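Local coordinates for protein ApRick protease (Rickettsia conorii, PDB 5C9F) that probably cleaves peptide bonds as a retropepsin-like aspartic endopeptidase, this chain being the protease part of a longer, predicted membrane protein, at residues I23-N28 and N81-G86; K61-Y66 and A75-L80. One frame throughout, in Å; residues are numbered along the deposited sequence.

Contact 1 (I23-N28 and N81-G86)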
ATOM      1  N   ILE A  23      -7.687  -9.428  20.631  1.00 29.84           N
ATOM      2  CA  ILE A  23      -6.609  -9.532  19.649  1.00 29.24           C
ATOM      3  C   ILE A  23      -5.422 -10.277  20.252  1.00 26.09           C
ATOM      4  O   ILE A  23      -5.047 -10.023  21.382  1.00 26.93           O
ATOM      5  CB  ILE A  23      -5.978  -8.169  19.262  1.00 40.58           C
ATOM      6  CG1 ILE A  23      -7.003  -7.139  18.894  1.00 50.27           C
ATOM      7  CG2 ILE A  23      -5.055  -8.392  18.079  1.00 48.59           C
ATOM      8  CD1 ILE A  23      -6.338  -5.781  18.704  1.00 45.52           C
ATOM      9  N   ASN A  24      -4.899 -11.214  19.490  1.00 25.42           N
ATOM     10  CA  ASN A  24      -3.704 -11.978  19.855  1.00 31.05           C
ATOM     11  C   ASN A  24      -2.501 -11.239  19.279  1.00 32.87           C
ATOM     12  O   ASN A  24      -2.507 -10.811  18.127  1.00 41.87           O
ATOM     13  CB  ASN A  24      -3.789 -13.386  19.270  1.00 38.83           C
ATOM     14  CG  ASN A  24      -4.826 -14.212  19.948  1.00 40.09           C
ATOM     15  OD1 ASN A  24      -4.932 -14.212  21.180  1.00 44.56           O
ATOM     16  ND2 ASN A  24      -5.625 -14.884  19.180  1.00 51.43           N
ATOM     17  N   ALA A  25      -1.553 -10.962  20.137  1.00 30.83           N
ATOM     18  CA  ALA A  25      -0.348 -10.327  19.732  1.00 35.89           C
ATOM     19  C   ALA A  25       0.803 -11.234  20.129  1.00 32.98           C
ATOM     20  O   ALA A  25       0.695 -11.986  21.079  1.00 35.64           O
ATOM     21  CB  ALA A  25      -0.256  -8.968  20.432  1.00 38.93           C
ATOM     22  N   PHE A  26       1.932 -11.068  19.479  1.00 28.30           N
ATOM     23  CA  PHE A  26       3.147 -11.674  19.907  1.00 26.35           C
ATOM     24  C   PHE A  26       4.024 -10.648  20.585  1.00 31.91           C
ATOM     25  O   PHE A  26       4.463  -9.669  19.976  1.00 31.69           O
ATOM     26  CB  PHE A  26       3.864 -12.342  18.753  1.00 32.80           C
ATOM     27  CG  PHE A  26       3.153 -13.569  18.289  1.00 38.18           C
ATOM     28  CD1 PHE A  26       2.068 -13.454  17.434  1.00 54.87           C
ATOM     29  CD2 PHE A  26       3.523 -14.835  18.747  1.00 43.37           C
ATOM     30  CE1 PHE A  26       1.380 -14.573  17.002  1.00 63.29           C
ATOM     31  CE2 PHE A  26       2.816 -15.975  18.327  1.00 54.75           C
ATOM     32  CZ  PHE A  26       1.747 -15.837  17.453  1.00 48.83           C
ATOM     33  N   VAL A  27       4.202 -10.846  21.885  1.00 31.08           N
ATOM     34  CA  VAL A  27       4.957  -9.886  22.759  1.00 26.61           C
ATOM     35  C   VAL A  27       6.248 -10.608  23.121  1.00 31.32           C
ATOM     36  O   VAL A  27       6.205 -11.661  23.762  1.00 29.23           O
ATOM     37  CB  VAL A  27       4.141  -9.530  23.982  1.00 26.20           C
ATOM     38  CG1 VAL A  27       4.876  -8.521  24.836  1.00 33.74           C
ATOM     39  CG2 VAL A  27       2.765  -8.967  23.577  1.00 30.42           C
ATOM     40  N   ASN A  28       7.382 -10.060  22.651  1.00 29.53           N
ATOM     41  CA  ASN A  28       8.681 -10.683  22.826  1.00 44.88           C
ATOM     42  C   ASN A  28       8.621 -12.157  22.440  1.00 35.27           C
ATOM     43  O   ASN A  28       9.021 -13.028  23.197  1.00 33.08           O
ATOM     44  CB  ASN A  28       9.167 -10.526  24.269  1.00 40.87           C
ATOM     45  CG  ASN A  28       9.242  -9.093  24.691  1.00 41.20           C
ATOM     46  OD1 ASN A  28       9.329  -8.170  23.847  1.00 37.26           O
ATOM     47  ND2 ASN A  28       9.158  -8.869  26.013  1.00 35.30           N
ATOM     48  N   ASN A  81       9.703  -4.874  24.749  1.00 38.64           N
ATOM     49  CA  ASN A  81      10.668  -4.716  23.670  1.00 36.98           C
ATOM     50  C   ASN A  81      10.008  -4.839  22.314  1.00 39.57           C
ATOM     51  O   ASN A  81      10.263  -4.029  21.437  1.00 36.93           O
ATOM     52  CB  ASN A  81      11.787  -5.757  23.784  1.00 44.64           C
ATOM     53  CG  ASN A  81      12.607  -5.580  25.043  1.00 49.88           C
ATOM     54  OD1 ASN A  81      12.781  -4.482  25.527  1.00 57.61           O
ATOM     55  ND2 ASN A  81      13.100  -6.680  25.584  1.00 68.18           N
ATOM     56  N   SER A  82       9.161  -5.839  22.151  1.00 34.55           N
ATOM     57  CA  SER A  82       8.539  -6.095  20.865  1.00 42.13           C
ATOM     58  C   SER A  82       7.089  -6.566  21.003  1.00 32.19           C
ATOM     59  O   SER A  82       6.781  -7.425  21.827  1.00 35.93           O
ATOM     60  CB  SER A  82       9.353  -7.152  20.106  1.00 49.52           C
ATOM     61  OG  SER A  82       8.599  -7.736  19.054  1.00 48.33           O
ATOM     62  N   VAL A  83       6.209  -5.892  20.290  1.00 30.67           N
ATOM     63  CA  VAL A  83       4.780  -6.223  20.221  1.00 33.64           C
ATOM     64  C   VAL A  83       4.421  -6.300  18.741  1.00 33.61           C
ATOM     65  O   VAL A  83       4.482  -5.287  18.038  1.00 35.44           O
ATOM     66  CB  VAL A  83       3.867  -5.164  20.877  1.00 27.37           C
ATOM     67  CG1 VAL A  83       2.386  -5.554  20.737  1.00 30.39           C
ATOM     68  CG2 VAL A  83       4.152  -4.966  22.374  1.00 34.99           C
ATOM     69  N   VAL A  84       4.078  -7.501  18.276  1.00 29.12           N
ATOM     70  CA  VAL A  84       3.743  -7.715  16.891  1.00 30.79           C
ATOM     71  C   VAL A  84       2.233  -7.957  16.811  1.00 28.48           C
ATOM     72  O   VAL A  84       1.716  -8.954  17.369  1.00 30.97           O
ATOM     73  CB  VAL A  84       4.518  -8.906  16.297  1.00 30.12           C
ATOM     74  CG1 VAL A  84       4.142  -9.116  14.824  1.00 37.95           C
ATOM     75  CG2 VAL A  84       6.017  -8.690  16.465  1.00 35.01           C
ATOM     76  N   ILE A  85       1.578  -7.063  16.098  1.00 27.17           N
ATOM     77  CA  ILE A  85       0.178  -7.211  15.677  1.00 27.47           C
ATOM     78  C   ILE A  85       0.156  -6.723  14.198  1.00 32.86           C
ATOM     79  O   ILE A  85      -0.004  -5.529  13.930  1.00 41.10           O
ATOM     80  CB  ILE A  85      -0.759  -6.280  16.465  1.00 33.99           C
ATOM     81  CG1 ILE A  85      -0.696  -6.609  17.977  1.00 38.01           C
ATOM     82  CG2 ILE A  85      -2.198  -6.470  15.970  1.00 36.60           C
ATOM     83  CD1 ILE A  85      -1.346  -5.573  18.837  1.00 35.94           C
ATOM     84  N   GLY A  86       0.364  -7.630  13.262  1.00 34.61           N
ATOM     85  CA  GLY A  86       0.599  -7.261  11.869  1.00 44.95           C
ATOM     86  C   GLY A  86       2.006  -6.720  11.711  1.00 42.63           C
ATOM     87  O   GLY A  86       2.892  -7.399  11.190  1.00 48.24           O
TER
HETATM   88  O   HOH W   1       7.197 -10.349  19.562  1.00 30.57           O
HETATM   89  O   HOH W   2      10.140  -6.309  27.253  1.00 31.07           O
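Phe26 and Val84 form the antiparallel hydrogen-bonded pair that joins strands 23-27 and 82-84, whose axes run at 150° and approach to 4.6 Å. Phe26 N donates a hydrogen bond to Val84 O and Val84 N donates one to Phe26 O (2.8 Å). Val27 and Val83 follow as the non-hydrogen-bonded pair. At Asn28, in a left-handed backbone conformation, the side chain supplies the acceptor: OD1 accepts a hydrogen bond from Ser82 N (2.9 Å), which lies nearly along the C=O axis, while the backbone N of Asn28 still donates to Ser82 O (2.8 Å). Both backbone polar atoms of Ser82 are thus held by one residue. One water bridges Asn28 ND2 to Asn81 N; a second lies between Ser82 OG and, weakly, Phe26 O, with Glu88 the other partner of Ser82 OG. Among the buried side chains Ile85 CG1, anti to its own carbonyl carbon (chi1 -61°), presses on Ala25 CB at 3.4 Å, closer than ordinary carbon contact, and Ile85 CG2 meets Ile23 CG2 at 4.0 Å, the two side chains crossing at about a right angle. Leu106 touches both isoleucines. Ala25 and Ile23 also bond through their backbones to strand 30-36, so strand 22-27 sits between two antiparallel neighbours, part of the mixed beta-sheet of this retropepsin-like fold.

Contact 2 (K61-Y66 and A75-L80)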
ATOM      1  N   LYS A  61       8.970  -2.619  40.761  1.00 38.28           N
ATOM      2  CA  LYS A  61       8.597  -1.650  41.777  1.00 53.30           C
ATOM      3  C   LYS A  61       7.237  -1.059  41.351  1.00 41.24           C
ATOM      4  O   LYS A  61       7.084  -0.557  40.246  1.00 39.18           O
ATOM      5  CB  LYS A  61       9.701  -0.605  41.968  1.00 60.77           C
ATOM      6  CG  LYS A  61      10.395  -0.153  40.695  1.00 85.23           C
ATOM      7  CD  LYS A  61      11.329   1.024  40.926  1.00129.54           C
ATOM      8  CE  LYS A  61      12.161   1.311  39.686  1.00122.92           C
ATOM      9  NZ  LYS A  61      13.325   2.176  40.009  1.00112.14           N
ATOM     10  N   TYR A  62       6.277  -1.153  42.253  1.00 32.08           N
ATOM     11  CA  TYR A  62       4.897  -0.741  42.002  1.00 35.66           C
ATOM     12  C   TYR A  62       4.781   0.714  42.385  1.00 39.44           C
ATOM     13  O   TYR A  62       4.179   1.082  43.372  1.00 42.83           O
ATOM     14  CB  TYR A  62       3.922  -1.639  42.765  1.00 37.33           C
ATOM     15  CG  TYR A  62       3.798  -2.997  42.153  1.00 39.09           C
ATOM     16  CD1 TYR A  62       4.818  -3.937  42.256  1.00 52.03           C
ATOM     17  CD2 TYR A  62       2.673  -3.332  41.397  1.00 42.67           C
ATOM     18  CE1 TYR A  62       4.698  -5.183  41.631  1.00 47.82           C
ATOM     19  CE2 TYR A  62       2.542  -4.569  40.775  1.00 40.53           C
ATOM     20  CZ  TYR A  62       3.546  -5.484  40.886  1.00 49.85           C
ATOM     21  OH  TYR A  62       3.369  -6.688  40.273  1.00 56.89           O
ATOM     22  N   THR A  63       5.358   1.560  41.547  1.00 54.18           N
ATOM     23  CA  THR A  63       5.429   2.981  41.836  1.00 54.05           C
ATOM     24  C   THR A  63       4.276   3.784  41.255  1.00 58.01           C
ATOM     25  O   THR A  63       4.112   4.946  41.606  1.00 50.42           O
ATOM     26  CB  THR A  63       6.723   3.558  41.257  1.00 52.17           C
ATOM     27  OG1 THR A  63       6.816   3.217  39.868  1.00 46.42           O
ATOM     28  CG2 THR A  63       7.913   3.004  42.015  1.00 53.72           C
ATOM     29  N   ARG A  64       3.502   3.183  40.354  1.00 39.73           N
ATOM     30  CA  ARG A  64       2.454   3.907  39.631  1.00 42.93           C
ATOM     31  C   ARG A  64       1.073   3.603  40.213  1.00 40.97           C
ATOM     32  O   ARG A  64       0.864   2.579  40.846  1.00 44.64           O
ATOM     33  CB  ARG A  64       2.513   3.635  38.118  1.00 40.44           C
ATOM     34  CG  ARG A  64       3.741   4.252  37.439  1.00 61.04           C
ATOM     35  CD  ARG A  64       3.584   5.770  37.271  1.00 52.48           C
ATOM     36  NE  ARG A  64       2.745   5.978  36.098  1.00 74.66           N
ATOM     37  CZ  ARG A  64       1.442   6.249  36.064  1.00 86.37           C
ATOM     38  NH1 ARG A  64       0.733   6.480  37.172  1.00 65.52           N
ATOM     39  NH2 ARG A  64       0.839   6.331  34.878  1.00 67.03           N
ATOM     40  N   THR A  65       0.157   4.542  40.019  1.00 42.52           N
ATOM     41  CA  THR A  65      -1.212   4.402  40.437  1.00 39.43           C
ATOM     42  C   THR A  65      -2.159   4.701  39.280  1.00 39.96           C
ATOM     43  O   THR A  65      -2.144   5.768  38.687  1.00 42.47           O
ATOM     44  CB  THR A  65      -1.484   5.325  41.630  1.00 42.32           C
ATOM     45  OG1 THR A  65      -0.630   4.953  42.690  1.00 40.63           O
ATOM     46  CG2 THR A  65      -2.926   5.271  42.076  1.00 47.49           C
ATOM     47  N   TYR A  66      -3.001   3.731  38.970  1.00 35.66           N
ATOM     48  CA  TYR A  66      -4.007   3.883  37.936  1.00 41.48           C
ATOM     49  C   TYR A  66      -5.346   4.119  38.610  1.00 46.71           C
ATOM     50  O   TYR A  66      -5.594   3.601  39.697  1.00 39.40           O
ATOM     51  CB  TYR A  66      -3.978   2.686  37.011  1.00 32.80           C
ATOM     52  CG  TYR A  66      -2.833   2.785  36.061  1.00 37.11           C
ATOM     53  CD1 TYR A  66      -1.534   2.447  36.449  1.00 31.12           C
ATOM     54  CD2 TYR A  66      -3.040   3.262  34.779  1.00 43.24           C
ATOM     55  CE1 TYR A  66      -0.477   2.588  35.567  1.00 40.18           C
ATOM     56  CE2 TYR A  66      -2.011   3.375  33.895  1.00 44.20           C
ATOM     57  CZ  TYR A  66      -0.738   3.062  34.305  1.00 39.37           C
ATOM     58  OH  TYR A  66       0.250   3.188  33.403  1.00 41.70           O
ATOM     59  N   ALA A  75       0.400  -0.180  40.280  1.00 30.19           N
ATOM     60  CA  ALA A  75       1.029  -0.880  39.176  1.00 37.12           C
ATOM     61  C   ALA A  75       2.530  -0.601  39.023  1.00 37.47           C
ATOM     62  O   ALA A  75       3.033   0.465  39.427  1.00 34.60           O
ATOM     63  CB  ALA A  75       0.268  -0.577  37.869  1.00 38.36           C
ATOM     64  N   ALA A  76       3.238  -1.552  38.430  1.00 36.83           N
ATOM     65  CA  ALA A  76       4.651  -1.401  38.082  1.00 32.85           C
ATOM     66  C   ALA A  76       4.734  -1.107  36.603  1.00 35.07           C
ATOM     67  O   ALA A  76       4.197  -1.862  35.773  1.00 31.75           O
ATOM     68  CB  ALA A  76       5.441  -2.667  38.404  1.00 33.64           C
ATOM     69  N   PRO A  77       5.410  -0.018  36.238  1.00 42.17           N
ATOM     70  CA  PRO A  77       5.604   0.281  34.825  1.00 34.72           C
ATOM     71  C   PRO A  77       6.612  -0.658  34.204  1.00 37.69           C
ATOM     72  O   PRO A  77       7.550  -1.028  34.866  1.00 32.68           O
ATOM     73  CB  PRO A  77       6.144   1.727  34.838  1.00 44.98           C
ATOM     74  CG  PRO A  77       6.716   1.903  36.192  1.00 44.57           C
ATOM     75  CD  PRO A  77       5.918   1.055  37.113  1.00 37.97           C
ATOM     76  N   ILE A  78       6.387  -1.054  32.948  1.00 33.61           N
ATOM     77  CA  ILE A  78       7.303  -1.887  32.197  1.00 32.51           C
ATOM     78  C   ILE A  78       7.379  -1.359  30.787  1.00 28.76           C
ATOM     79  O   ILE A  78       6.531  -0.589  30.355  1.00 36.55           O
ATOM     80  CB  ILE A  78       6.873  -3.357  32.182  1.00 35.21           C
ATOM     81  CG1 ILE A  78       5.433  -3.490  31.641  1.00 39.35           C
ATOM     82  CG2 ILE A  78       6.967  -3.971  33.607  1.00 35.09           C
ATOM     83  CD1 ILE A  78       5.009  -4.895  31.364  1.00 49.10           C
ATOM     84  N   THR A  79       8.373  -1.839  30.058  1.00 37.02           N
ATOM     85  CA  THR A  79       8.495  -1.598  28.617  1.00 38.40           C
ATOM     86  C   THR A  79       8.611  -2.924  27.869  1.00 35.95           C
ATOM     87  O   THR A  79       9.333  -3.794  28.280  1.00 35.40           O
ATOM     88  CB  THR A  79       9.726  -0.736  28.321  1.00 50.17           C
ATOM     89  OG1 THR A  79       9.574   0.507  29.013  1.00 50.22           O
ATOM     90  CG2 THR A  79       9.856  -0.484  26.840  1.00 48.21           C
ATOM     91  N   LEU A  80       7.798  -3.082  26.832  1.00 32.98           N
ATOM     92  CA  LEU A  80       7.759  -4.302  26.074  1.00 29.28           C
ATOM     93  C   LEU A  80       8.641  -4.104  24.830  1.00 34.30           C
ATOM     94  O   LEU A  80       8.381  -3.268  23.986  1.00 32.53           O
ATOM     95  CB  LEU A  80       6.354  -4.642  25.729  1.00 27.57           C
ATOM     96  CG  LEU A  80       5.426  -4.888  26.947  1.00 34.72           C
ATOM     97  CD1 LEU A  80       3.997  -4.935  26.466  1.00 40.52           C
ATOM     98  CD2 LEU A  80       5.739  -6.146  27.695  1.00 32.30           C
TER
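Thr63 and Arg64 both face the single residue Ala75, a classic beta bulge in the hairpin formed by strands 64-68 and 71-84, which probably corresponds to the flap of retropepsins. Just ahead of the bulge, Tyr62 is the centre of an inverse gamma turn, closed by a weak bond from Thr63 N to Lys61 O. Of the two bulge residues, Arg64 carries both bonds: its N donates to Ala75 O, and Ala75 N donates to Arg64 O (2.9 Å) from above the carbonyl plane. The short strand axes stand at 110°, so residues 78-80 run clear of 61-66, while the hairpin itself goes on through the backbone pairing of Tyr66 with Asn73.

The turn lays the Tyr62 ring against the other strand. CG stands anti to the carbonyl carbon (chi1 -74°), and Ala76 CB sits 3.9 Å from the ring centroid, almost on the ring normal, as a CH-pi contact over the face; CD2 of the same ring reaches Ala76 N at 3.5 Å. Ala76 CB is also only 3.2 Å from Lys61 O. Val96 and Leu98 touch the same tyrosine. Pro77 CD lies 3.6 Å from Thr63 OG1 and 3.9 Å from Arg64 CG. Tyr66, whose OH is hydrogen-bonded to Asp42 and whose ring stacks on His95, meets Ala75 CB with CD1 at 3.8 Å. The Arg64 chain, bent at chi2 and chi3, folds back beside this ring, with Tyr66 CE1 4.0 Å above the guanidinium plane, offset toward its rim.

In the fold
Both contacts use strand 71-84, whose pairing partners change along its length: its earlier part meets 61-66 in contact 2, then the chain turns a corner at Asn81 and its end meets 23-28 in contact 1. Their centres lie about 20 Å apart, yet they touch, Val27 CG1 packing on Leu80 CD2 at 3.8 Å. Along the chain, contact 2 is nested inside the loop that contact 1 closes. In contact 1 strand 22-27 also pairs with strand 30-36, which leads into the Asp-Thr-Gly sequence expected to carry the catalytic aspartate of this family. The centre of contact 2 is about 15 Å from the chain centre, that of contact 1 about 8 Å; the Tyr66-Asp42 bond ties the hairpin to the segment following that signature.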